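Local coordinates for protein acetylxylan esterase (Geobacillus stearothermophilus, PDB 5BN1) that removes acetyl side groups from the xylose backbone of xylan and xylo-oligosaccharides, working as a doughnut-shaped homooctameric serine esterase of the GDSL family, at residues E7-I12 and I54-K59; P82-I87 and G130-T135. The protein carries 1 engineered substitution. All coordinates share one frame; numbering follows the deposited sequence.

Contact 1 of 2, residues E7-I12 and I54-K59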
loop_
_atom_site.group_PDB
_atom_site.type_symbol
_atom_site.label_atom_id
_atom_site.label_comp_id
_atom_site.label_asym_id
_atom_site.label_seq_id
_atom_site.Cartn_x
_atom_site.Cartn_y
_atom_site.Cartn_z
ATOM N N GLU A 7 17.063 33.943 16.720
ATOM C CA GLU A 7 15.766 33.813 17.507
ATOM C C GLU A 7 14.896 32.701 16.967
ATOM O O GLU A 7 15.076 32.308 15.812
ATOM C CB GLU A 7 14.956 34.997 17.468
ATOM C CG GLU A 7 15.543 36.162 18.297
ATOM C CD GLU A 7 14.937 37.483 18.030
ATOM O OE1 GLU A 7 15.675 38.371 18.488
ATOM O OE2 GLU A 7 13.932 37.881 17.306
ATOM N N LYS A 8 14.153 32.066 17.867
ATOM C CA LYS A 8 13.284 30.947 17.552
ATOM C C LYS A 8 11.859 31.479 17.430
ATOM O O LYS A 8 11.282 32.079 18.315
ATOM C CB LYS A 8 13.313 29.858 18.555
ATOM C CG LYS A 8 12.358 28.741 18.282
ATOM C CD LYS A 8 12.273 27.688 19.376
ATOM C CE LYS A 8 13.197 26.581 19.288
ATOM N NZ LYS A 8 13.004 25.488 20.247
ATOM N N LEU A 9 11.236 31.238 16.258
ATOM C CA LEU A 9 9.886 31.666 15.937
ATOM C C LEU A 9 9.064 30.421 15.837
ATOM O O LEU A 9 9.385 29.510 15.050
ATOM C CB LEU A 9 9.862 32.426 14.617
ATOM C CG LEU A 9 8.508 32.609 13.895
ATOM C CD1 LEU A 9 7.492 33.349 14.769
ATOM C CD2 LEU A 9 8.765 33.420 12.663
ATOM N N LEU A 10 8.012 30.301 16.650
ATOM C CA LEU A 10 7.206 29.144 16.758
ATOM C C LEU A 10 5.830 29.533 16.315
ATOM O O LEU A 10 5.217 30.475 16.803
ATOM C CB LEU A 10 7.155 28.570 18.174
ATOM C CG LEU A 10 6.350 27.343 18.453
ATOM C CD1 LEU A 10 6.958 26.619 19.651
ATOM C CD2 LEU A 10 4.918 27.655 18.830
ATOM N N PHE A 11 5.234 28.759 15.363
ATOM C CA PHE A 11 3.876 28.961 14.855
ATOM C C PHE A 11 3.012 27.878 15.432
ATOM O O PHE A 11 3.338 26.697 15.511
ATOM C CB PHE A 11 3.849 28.836 13.319
ATOM C CG PHE A 11 4.502 29.944 12.580
ATOM C CD1 PHE A 11 3.757 30.957 12.108
ATOM C CD2 PHE A 11 5.878 29.846 12.223
ATOM C CE1 PHE A 11 4.295 31.999 11.367
ATOM C CE2 PHE A 11 6.417 30.849 11.452
ATOM C CZ PHE A 11 5.676 31.914 11.033
ATOM N N ILE A 12 1.811 28.335 15.868
ATOM C CA ILE A 12 0.841 27.428 16.414
ATOM C C ILE A 12 -0.569 27.813 15.892
ATOM O O ILE A 12 -0.858 28.962 15.557
ATOM C CB ILE A 12 0.926 27.222 17.933
ATOM C CG1 ILE A 12 0.191 25.966 18.405
ATOM C CG2 ILE A 12 0.498 28.511 18.632
ATOM C CD1 ILE A 12 0.479 25.508 19.849
ATOM N N ILE A 54 16.982 32.875 11.526
ATOM C CA ILE A 54 15.889 32.484 12.423
ATOM C C ILE A 54 15.679 31.003 12.414
ATOM O O ILE A 54 15.906 30.350 11.354
ATOM C CB ILE A 54 14.585 33.203 12.106
ATOM C CG1 ILE A 54 14.184 32.982 10.702
ATOM C CG2 ILE A 54 14.726 34.678 12.360
ATOM C CD1 ILE A 54 12.717 33.310 10.567
ATOM N N ARG A 55 15.316 30.464 13.570
ATOM C CA ARG A 55 14.967 29.081 13.634
ATOM C C ARG A 55 13.445 29.040 13.829
ATOM O O ARG A 55 12.891 29.768 14.525
ATOM C CB ARG A 55 15.620 28.330 14.767
ATOM C CG ARG A 55 17.032 28.735 15.130
ATOM C CD ARG A 55 17.252 27.972 16.445
ATOM N NE ARG A 55 16.314 26.811 16.367
ATOM C CZ ARG A 55 16.101 25.916 17.321
ATOM N NH1 ARG A 55 16.702 26.036 18.494
ATOM N NH2 ARG A 55 15.249 24.944 17.125
ATOM N N VAL A 56 12.805 28.235 13.001
ATOM C CA VAL A 56 11.329 28.158 12.926
ATOM C C VAL A 56 10.834 26.792 13.216
ATOM O O VAL A 56 11.365 25.768 12.765
ATOM C CB VAL A 56 10.821 28.706 11.580
ATOM C CG1 VAL A 56 9.282 28.639 11.498
ATOM C CG2 VAL A 56 11.295 30.088 11.321
ATOM N N VAL A 57 9.761 26.709 14.057
ATOM C CA VAL A 57 9.114 25.500 14.476
ATOM C C VAL A 57 7.578 25.638 14.151
ATOM O O VAL A 57 7.026 26.706 14.349
ATOM C CB VAL A 57 9.260 25.274 16.011
ATOM C CG1 VAL A 57 8.729 23.935 16.392
ATOM C CG2 VAL A 57 10.719 25.409 16.448
ATOM N N ASN A 58 6.996 24.568 13.602
ATOM C CA ASN A 58 5.585 24.526 13.310
ATOM C C ASN A 58 4.897 23.559 14.170
ATOM O O ASN A 58 5.071 22.337 14.155
ATOM C CB ASN A 58 5.390 24.149 11.824
ATOM C CG ASN A 58 3.926 24.267 11.401
ATOM O OD1 ASN A 58 3.013 24.318 12.223
ATOM N ND2 ASN A 58 3.690 24.206 10.077
ATOM N N LYS A 59 4.054 24.083 15.080
ATOM C CA LYS A 59 3.252 23.321 16.007
ATOM C C LYS A 59 1.762 23.289 15.706
ATOM O O LYS A 59 0.912 22.979 16.552
ATOM C CB LYS A 59 3.521 23.747 17.503
ATOM C CG LYS A 59 4.943 23.379 17.912
ATOM C CD LYS A 59 5.166 21.946 18.086
ATOM C CE LYS A 59 6.492 21.635 18.820
ATOM N NZ LYS A 59 6.655 20.184 19.083
#
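The F11 ring presents its edge to strand 55-58: V56 CG1 lies in the ring plane 3.6 Å from F11 CE2, and V57 O sits at the same rim. L9 CD1, from the ring's own strand, lies over one face near its border, and F207 meets the ring with the two planes at about 45°. CG of F11 is anti to the carbonyl carbon (chi1 -70°), beside the backbone N, and the strand register puts the ring on the same face of the sheet as L9 and V56. The guanidinium of R55 was modelled in two conformations, so its fit is less certain; in the one described here K8 CE lies over one face, off centre, 3.4 Å from R55 NH2. K8 NZ and R55 NH2, like charges 3.9 Å apart, probably coexist because each has a mate: K8 NZ bonds Q80 O, while R55 forms salt bridges with E27 and with E105 of a second subunit. The backbones form a parallel pair in the central sheet of an SGNH hydrolase. Backbone N-H and C=O groups of E7, L9 and F11 take part in five hydrogen bonds with those of R55, V57 and K59, from R55 N to E7 O (2.9 Å) through to K59 N on F11 O (2.7 Å). K8, L10 and I12 turn their backbone polar groups to strand 84-88 instead. On the face of K8 and L10, the aliphatic chain of K8 runs past V57, with CE 3.9 Å from V57 CG2; an alanine in place of K8 would probably leave V57 CG2 and the R55 guanidinium without the contacts of CE, and Q80 O without its ammonium partner. L10 CG meets V57 CB at 4.3 Å. At the far end I12 CG1 packs 3.6 Å from K59 O, an oxygen that accepts a hydrogen bond from R72.

Contact 2 of 2, residues P82-I87 and G130-T135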
loop_
_atom_site.group_PDB
_atom_site.type_symbol
_atom_site.label_atom_id
_atom_site.label_comp_id
_atom_site.label_asym_id
_atom_site.label_seq_id
_atom_site.Cartn_x
_atom_site.Cartn_y
_atom_site.Cartn_z
ATOM N N PRO A 82 10.467 29.263 22.883
ATOM C CA PRO A 82 10.568 30.200 21.848
ATOM C C PRO A 82 10.822 31.601 22.156
ATOM O O PRO A 82 10.520 32.097 23.251
ATOM C CB PRO A 82 9.147 30.098 21.187
ATOM C CG PRO A 82 8.264 29.818 22.420
ATOM C CD PRO A 82 9.061 28.902 23.233
ATOM N N ASP A 83 11.348 32.342 21.218
ATOM C CA ASP A 83 11.471 33.783 21.322
ATOM C C ASP A 83 10.306 34.583 20.845
ATOM O O ASP A 83 9.842 35.527 21.390
ATOM C CB ASP A 83 12.720 34.262 20.603
ATOM C CG ASP A 83 13.958 33.634 21.154
ATOM O OD1 ASP A 83 14.248 33.939 22.425
ATOM O OD2 ASP A 83 14.650 32.782 20.557
ATOM N N TRP A 84 9.611 34.037 19.776
ATOM C CA TRP A 84 8.460 34.621 19.241
ATOM C C TRP A 84 7.420 33.499 19.002
ATOM O O TRP A 84 7.792 32.378 18.627
ATOM C CB TRP A 84 8.704 35.265 17.897
ATOM C CG TRP A 84 9.465 36.477 17.938
ATOM C CD1 TRP A 84 10.811 36.571 18.002
ATOM C CD2 TRP A 84 8.928 37.815 17.969
ATOM N NE1 TRP A 84 11.141 37.926 18.095
ATOM C CE2 TRP A 84 10.016 38.687 18.078
ATOM C CE3 TRP A 84 7.637 38.334 17.990
ATOM C CZ2 TRP A 84 9.854 40.048 18.165
ATOM C CZ3 TRP A 84 7.483 39.711 18.019
ATOM C CH2 TRP A 84 8.586 40.532 18.101
ATOM N N VAL A 85 6.184 33.797 19.410
ATOM C CA VAL A 85 5.073 32.866 19.214
ATOM C C VAL A 85 4.011 33.525 18.385
ATOM O O VAL A 85 3.449 34.565 18.650
ATOM C CB VAL A 85 4.436 32.377 20.553
ATOM C CG1 VAL A 85 3.258 31.402 20.324
ATOM C CG2 VAL A 85 5.442 31.685 21.383
ATOM N N SER A 86 3.690 32.872 17.242
ATOM C CA SER A 86 2.644 33.255 16.298
ATOM C C SER A 86 1.447 32.288 16.484
ATOM O O SER A 86 1.614 31.074 16.508
ATOM C CB SER A 86 3.062 33.182 14.813
ATOM O OG SER A 86 2.051 33.571 13.972
ATOM N N ILE A 87 0.299 32.891 16.760
ATOM C CA ILE A 87 -0.945 32.154 17.015
ATOM C C ILE A 87 -1.939 32.520 15.935
ATOM O O ILE A 87 -2.289 33.662 15.701
ATOM C CB ILE A 87 -1.579 32.482 18.410
ATOM C CG1 ILE A 87 -0.480 32.301 19.454
ATOM C CG2 ILE A 87 -2.828 31.656 18.620
ATOM C CD1 ILE A 87 -0.914 32.982 20.783
ATOM N N GLY A 130 8.282 38.153 21.914
ATOM C CA GLY A 130 7.164 38.770 21.386
ATOM C C GLY A 130 6.090 37.698 20.912
ATOM O O GLY A 130 6.444 36.541 20.840
ATOM N N ILE A 131 4.906 38.219 20.680
ATOM C CA ILE A 131 3.755 37.378 20.255
ATOM C C ILE A 131 3.191 38.034 19.074
ATOM O O ILE A 131 2.979 39.241 18.963
ATOM C CB ILE A 131 2.733 37.270 21.377
ATOM C CG1 ILE A 131 3.336 36.430 22.502
ATOM C CG2 ILE A 131 1.418 36.630 20.837
ATOM C CD1 ILE A 131 2.459 36.376 23.739
ATOM N N ILE A 132 2.807 37.185 18.037
ATOM C CA ILE A 132 2.110 37.656 16.926
ATOM C C ILE A 132 0.721 36.982 16.844
ATOM O O ILE A 132 0.673 35.777 16.880
ATOM C CB ILE A 132 2.807 37.283 15.549
ATOM C CG1 ILE A 132 4.273 37.772 15.580
ATOM C CG2 ILE A 132 2.083 37.942 14.407
ATOM C CD1 ILE A 132 5.323 36.746 15.466
ATOM N N LEU A 133 -0.341 37.766 16.972
ATOM C CA LEU A 133 -1.692 37.249 16.938
ATOM C C LEU A 133 -2.200 37.498 15.564
ATOM O O LEU A 133 -2.436 38.561 15.064
ATOM C CB LEU A 133 -2.576 38.040 17.976
ATOM C CG LEU A 133 -2.215 37.548 19.342
ATOM C CD1 LEU A 133 -2.911 38.486 20.344
ATOM C CD2 LEU A 133 -2.738 36.195 19.652
ATOM N N MET A 134 -2.529 36.328 14.901
ATOM C CA MET A 134 -3.190 36.399 13.638
ATOM C C MET A 134 -4.643 36.053 13.772
ATOM O O MET A 134 -5.007 35.128 14.441
ATOM C CB MET A 134 -2.584 35.304 12.710
ATOM C CG MET A 134 -1.096 35.387 12.527
ATOM S SD MET A 134 -0.310 34.017 11.471
ATOM C CE MET A 134 -1.037 34.471 9.913
ATOM N N THR A 135 -5.479 36.804 13.138
ATOM C CA THR A 135 -6.942 36.560 13.207
ATOM C C THR A 135 -7.247 35.232 12.493
ATOM O O THR A 135 -6.489 34.873 11.562
ATOM C CB THR A 135 -7.841 37.612 12.559
ATOM O OG1 THR A 135 -7.567 37.788 11.143
ATOM C CG2 THR A 135 -7.553 39.001 13.188
#
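W84 and G130 pack tightly. G130 CA stands over the face of the six-membered ring, 3.7 Å from its centroid and 23° off the normal, a CH-pi contact. A CB on G130 would fall only 2.2 Å from W84 CZ3, so the ring occupies the place of a side chain. I132 CD1 touches W84 CE3 at 3.8 Å, and farther along the same face S86 OG, anti to its backbone N (chi1 -179°), comes within 3.5 Å of M134 SD; F207 of helix 197-211 packs on S86, I132 and M134. On the opposite face I87 CD1 lies beside L133 CD2 at 3.9 Å, with I131 CG2 farther off at 4.3 Å. Just before W84, at D83, the contact reaches a looser, partly exposed border, where the D83 carboxylate pairs with K129 and also accepts K8 N. The backbone bond there, G130 N to D83 O, is long and bent (3.1 Å, 147°), whereas I132 N to V85 O is 2.8 Å. Five backbone hydrogen bonds join adjacent parallel strands, linked through helices 91-99 and 110-124, as in the beta-alpha-beta units of the SGNH hydrolase three-layer alpha/beta/alpha fold.

From the N terminus, strand 8-13 leads into helices 15-18 and 37-48, and contact 1 closes that excursion when strand 55-58 returns alongside it. The chain then passes helix 66-78 to the other flank of strand 8-13, where strand 84-88 begins contact 2, closed after two more helices by strand 130-134. The contacts follow in series, neither nested nor crossed, yet they share one sheet: I12 N probably bonds S86 O, and F11 packs on S86. Just beyond the C-terminal ends of strands 8-13, 55-58 and 84-88 come the probable nucleophile S15 and the probable transition-state stabilisers G63 and N92.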